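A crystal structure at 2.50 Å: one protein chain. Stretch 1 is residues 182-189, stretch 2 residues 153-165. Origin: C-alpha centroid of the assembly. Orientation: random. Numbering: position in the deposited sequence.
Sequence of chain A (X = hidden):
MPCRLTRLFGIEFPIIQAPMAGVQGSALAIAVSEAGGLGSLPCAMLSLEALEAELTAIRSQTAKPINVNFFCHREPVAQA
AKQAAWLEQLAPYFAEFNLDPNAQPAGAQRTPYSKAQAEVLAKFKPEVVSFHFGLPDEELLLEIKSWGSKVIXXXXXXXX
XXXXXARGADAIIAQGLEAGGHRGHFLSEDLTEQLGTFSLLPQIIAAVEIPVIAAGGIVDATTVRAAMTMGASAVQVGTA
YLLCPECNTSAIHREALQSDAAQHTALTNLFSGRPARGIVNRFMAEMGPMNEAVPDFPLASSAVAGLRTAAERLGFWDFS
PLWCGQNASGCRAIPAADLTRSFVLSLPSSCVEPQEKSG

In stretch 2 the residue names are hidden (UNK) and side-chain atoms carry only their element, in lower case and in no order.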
# COMPACT_ATOMS: atom_id res chain seq x y z
N HIS A 182 -10.14 10.20 -3.34
CA HIS A 182 -10.82 9.60 -2.20
C HIS A 182 -10.70 8.09 -2.25
O HIS A 182 -10.80 7.48 -3.33
CB HIS A 182 -12.32 9.98 -2.19
CG HIS A 182 -12.59 11.35 -1.65
ND1 HIS A 182 -12.69 12.46 -2.46
CD2 HIS A 182 -12.85 11.78 -0.40
CE1 HIS A 182 -12.94 13.53 -1.72
NE2 HIS A 182 -13.05 13.14 -0.47
N ARG A 183 -10.53 7.50 -1.08
CA ARG A 183 -10.85 6.11 -0.91
C ARG A 183 -12.35 5.91 -1.18
O ARG A 183 -13.19 6.66 -0.68
CB ARG A 183 -10.50 5.65 0.51
CG ARG A 183 -9.08 5.96 0.97
CD ARG A 183 -8.04 5.47 -0.03
NE ARG A 183 -8.05 4.01 -0.14
CZ ARG A 183 -7.69 3.31 -1.22
NH1 ARG A 183 -7.27 3.92 -2.33
NH2 ARG A 183 -7.72 1.99 -1.16
N GLY A 184 -12.67 4.90 -2.00
CA GLY A 184 -14.03 4.62 -2.41
C GLY A 184 -14.67 3.53 -1.58
O GLY A 184 -15.62 2.88 -2.04
N HIS A 185 -14.18 3.35 -0.34
CA HIS A 185 -14.73 2.36 0.60
C HIS A 185 -16.13 2.68 1.09
O HIS A 185 -16.56 3.81 1.05
CB HIS A 185 -13.81 2.20 1.81
CG HIS A 185 -13.78 3.40 2.70
ND1 HIS A 185 -12.87 4.42 2.55
CD2 HIS A 185 -14.56 3.75 3.75
CE1 HIS A 185 -13.06 5.32 3.49
NE2 HIS A 185 -14.10 4.96 4.21
N PHE A 186 -16.86 1.67 1.52
CA PHE A 186 -18.25 1.86 1.88
C PHE A 186 -18.81 0.82 2.82
O PHE A 186 -19.86 1.04 3.36
CB PHE A 186 -19.13 1.95 0.62
CG PHE A 186 -19.04 0.73 -0.25
CD1 PHE A 186 -19.88 -0.37 -0.03
CD2 PHE A 186 -18.13 0.66 -1.29
CE1 PHE A 186 -19.79 -1.50 -0.82
CE2 PHE A 186 -18.02 -0.48 -2.08
CZ PHE A 186 -18.86 -1.55 -1.84
N LEU A 187 -18.13 -0.31 3.01
CA LEU A 187 -18.56 -1.28 4.03
C LEU A 187 -17.98 -1.00 5.41
O LEU A 187 -18.56 -1.39 6.42
CB LEU A 187 -18.28 -2.73 3.59
CG LEU A 187 -19.14 -3.27 2.43
CD1 LEU A 187 -18.97 -4.77 2.26
CD2 LEU A 187 -20.61 -2.96 2.61
N SER A 188 -16.90 -0.23 5.49
CA SER A 188 -16.23 -0.03 6.78
C SER A 188 -15.43 1.26 6.83
O SER A 188 -14.78 1.63 5.85
CB SER A 188 -15.32 -1.21 7.08
OG SER A 188 -14.48 -0.96 8.20
N GLU A 189 -15.41 1.90 7.99
CA GLU A 189 -14.60 3.12 8.18
C GLU A 189 -13.14 2.80 8.54
O GLU A 189 -12.28 3.65 8.47
CB GLU A 189 -15.23 4.00 9.25
CG GLU A 189 -16.69 4.32 8.99
CD GLU A 189 -17.05 5.77 9.29
OE1 GLU A 189 -18.11 6.22 8.80
OE2 GLU A 189 -16.29 6.46 10.01
N UNK A 153 -18.07 -0.05 -10.30
CA UNK A 153 -17.88 0.65 -9.02
C UNK A 153 -16.59 0.24 -8.36
O UNK A 153 -15.93 -0.70 -8.80
o UNK A 153 -18.79 1.02 -6.80
c UNK A 153 -19.04 0.39 -8.06
N UNK A 154 -16.20 0.99 -7.32
CA UNK A 154 -14.88 0.82 -6.73
C UNK A 154 -14.96 -0.10 -5.48
O UNK A 154 -15.87 0.01 -4.67
c UNK A 154 -14.23 2.20 -6.41
o UNK A 154 -13.69 2.78 -7.61
c UNK A 154 -13.11 2.06 -5.41
N UNK A 155 -14.06 -1.07 -5.40
CA UNK A 155 -13.90 -1.90 -4.21
C UNK A 155 -12.53 -1.65 -3.62
O UNK A 155 -11.54 -1.67 -4.35
c UNK A 155 -14.02 -3.36 -4.59
N UNK A 156 -12.47 -1.45 -2.30
CA UNK A 156 -11.18 -1.36 -1.59
C UNK A 156 -10.87 -2.57 -0.73
O UNK A 156 -9.84 -2.60 -0.06
c UNK A 156 -11.33 1.17 -1.49
o UNK A 156 -12.02 -0.22 0.40
c UNK A 156 -11.09 -0.12 -0.69
N UNK A 157 -11.77 -3.56 -0.72
CA UNK A 157 -11.52 -4.83 -0.07
C UNK A 157 -12.21 -5.94 -0.88
O UNK A 157 -13.04 -5.67 -1.74
c UNK A 157 -11.50 -3.80 2.25
c UNK A 157 -12.12 -4.86 1.35
o UNK A 157 -13.55 -4.66 1.27
N UNK A 158 -11.93 -7.18 -0.49
CA UNK A 158 -12.61 -8.33 -1.05
C UNK A 158 -14.10 -8.37 -0.71
O UNK A 158 -14.91 -8.77 -1.54
c UNK A 158 -10.52 -9.70 -1.19
c UNK A 158 -12.73 -10.85 -1.12
c UNK A 158 -11.93 -9.65 -0.62
N UNK A 159 -14.47 -7.98 0.50
CA UNK A 159 -15.88 -7.96 0.89
C UNK A 159 -16.67 -6.98 0.02
O UNK A 159 -17.76 -7.30 -0.43
o UNK A 159 -13.95 -10.02 4.00
o UNK A 159 -13.51 -7.91 3.46
c UNK A 159 -15.78 -8.69 3.31
c UNK A 159 -16.06 -7.57 2.34
c UNK A 159 -14.31 -8.88 3.61
N UNK A 160 -16.10 -5.79 -0.19
CA UNK A 160 -16.72 -4.78 -1.03
C UNK A 160 -16.89 -5.30 -2.46
O UNK A 160 -17.93 -5.11 -3.08
o UNK A 160 -15.50 -0.73 1.49
o UNK A 160 -14.45 -1.16 -0.39
c UNK A 160 -15.92 -3.47 -1.00
c UNK A 160 -16.30 -2.57 0.18
c UNK A 160 -15.35 -1.40 0.44
N UNK A 161 -15.89 -6.02 -2.96
CA UNK A 161 -15.97 -6.55 -4.31
C UNK A 161 -17.12 -7.58 -4.43
O UNK A 161 -17.84 -7.62 -5.43
c UNK A 161 -14.64 -7.18 -4.69
N UNK A 162 -17.31 -8.38 -3.38
CA UNK A 162 -18.36 -9.38 -3.39
C UNK A 162 -19.73 -8.73 -3.28
O UNK A 162 -20.72 -9.24 -3.82
c UNK A 162 -17.38 -12.45 -3.38
c UNK A 162 -16.99 -11.34 -2.43
c UNK A 162 -18.15 -10.37 -2.24
c UNK A 162 -16.51 -11.91 -1.10
N UNK A 163 -19.79 -7.62 -2.56
CA UNK A 163 -21.03 -6.86 -2.44
C UNK A 163 -21.42 -6.29 -3.79
O UNK A 163 -22.58 -6.32 -4.16
c UNK A 163 -22.15 -2.93 -2.68
c UNK A 163 -23.17 -5.43 -0.29
c UNK A 163 -23.92 -3.53 -1.17
c UNK A 163 -24.66 -2.40 -1.50
c UNK A 163 -20.89 -5.73 -1.42
n UNK A 163 -24.21 -4.54 -0.30
c UNK A 163 -22.66 -3.80 -1.73
c UNK A 163 -24.13 -1.55 -2.43
c UNK A 163 -22.20 -5.03 -1.15
c UNK A 163 -22.88 -1.79 -3.01
N UNK A 164 -20.43 -5.76 -4.51
CA UNK A 164 -20.67 -5.18 -5.82
C UNK A 164 -21.11 -6.23 -6.87
O UNK A 164 -22.03 -5.99 -7.65
c UNK A 164 -19.44 -4.43 -6.29
c UNK A 164 -20.14 -2.14 -5.61
c UNK A 164 -19.09 -3.22 -5.45
c UNK A 164 -17.72 -2.67 -5.82
N UNK A 165 -20.45 -7.38 -6.88
CA UNK A 165 -20.84 -8.46 -7.77
C UNK A 165 -22.28 -8.86 -7.50
O UNK A 165 -23.10 -8.92 -8.42
c UNK A 165 -20.07 -10.71 -8.65
c UNK A 165 -19.10 -11.85 -8.44
o UNK A 165 -18.99 -12.31 -7.28
c UNK A 165 -19.93 -9.65 -7.57
o UNK A 165 -18.43 -12.25 -9.42
O HOH W 1 -17.07 2.36 -4.29

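Position 153 carries one carbon followed by one oxygen, which is serine. Ser-153 lies in the strand that enters this stretch; its CB points toward stretch 1 but stays out of contact, and its hydroxyl accepts a weak hydrogen bond from a water, 3.3 Å from Ser-153 OG to the water oxygen.

At position 154 one carbon bears an oxygen and a carbon, and an ideal CB placed on Gly-184 would stand 2.8 Å from that branch carbon, a clash, so the bare glycine lets the chains come this close. The beta-branched fork is threonine. The carbonyl oxygens Thr-154 O and Gly-184 O are 3.9 Å apart and cannot bond to each other; the same water donates to both, its oxygen 2.7 Å from each.

Position 155 has a single side-chain carbon, pointing away from stretch 1: a buried alanine at the last residue of the strand.

Position 156 again shows a carbon bearing one oxygen and one carbon, and points toward stretch 1. The branch carbon lies 3.7 Å from Arg-183 NH2, while the oxygen packs 3.3 Å from His-185 CB. It is threonine, and both arms are used.

The same atom set at position 157 makes a third threonine, scarcely touched by stretch 1. Thr-157 is the N-cap: Thr-157 OG1 accepts from the backbone N of position 160 at 3.1 Å, satisfying an amide that the first helical turn leaves without a carbonyl partner.

Position 158, with one carbon carrying two more, is valine; it is out of reach of stretch 1.

Position 159 has three carbons in a row, the third with two oxygens; its CB lies 4.0 Å from Leu-187 CD1. This is glutamate, whose carboxylate leads away from the contact at an exposed site, where a charge is easily solvated.

Position 160 has the same atoms but its end comes nearer: one oxygen lies 2.8 Å from Phe-186 N and 3.1 Å from Leu-187 N, and the second carbon sits over the Phe-186 ring, 3.6 Å from the centroid. This too is glutamate. Two acceptor oxygens suit the place: Glu-160 OE2 takes both amides, nearly linearly, while Glu-160 OE1 accepts from Thr-156 N at 2.8 Å and Thr-156 OG1 at 2.7 Å.

Position 161, one carbon pointing away, is a buried alanine. Position 162, four carbons forked at the second, is leucine, exposed and without contact here.

Position 163 has one carbon leading to fused five- and six-membered rings with one nitrogen; a six-membered-ring carbon comes 3.3 Å from Phe-186 CE1, the planes oblique at 55°. This is tryptophan, whose broad apolar surface suits an aromatic neighbor.

Position 164 is another four-carbon fork, its branching carbon 4.0 Å from Phe-186 CZ: leucine, adding apolar surface to that ring. Position 165, three carbons ending in two oxygens, is glutamate, beyond reach of stretch 1.

The contact thus turns on one buried carboxylate. Glu-160 gathers two amides of the irregular stretch 1 with one oxygen and ties back to Thr-156 with the other, while Phe-186 packs against Glu-160, Trp-163 and Leu-164, and a water joins the carbonyls of Thr-154 and Gly-184.

Stretch 2 (153-165) STATTVEEALWLE
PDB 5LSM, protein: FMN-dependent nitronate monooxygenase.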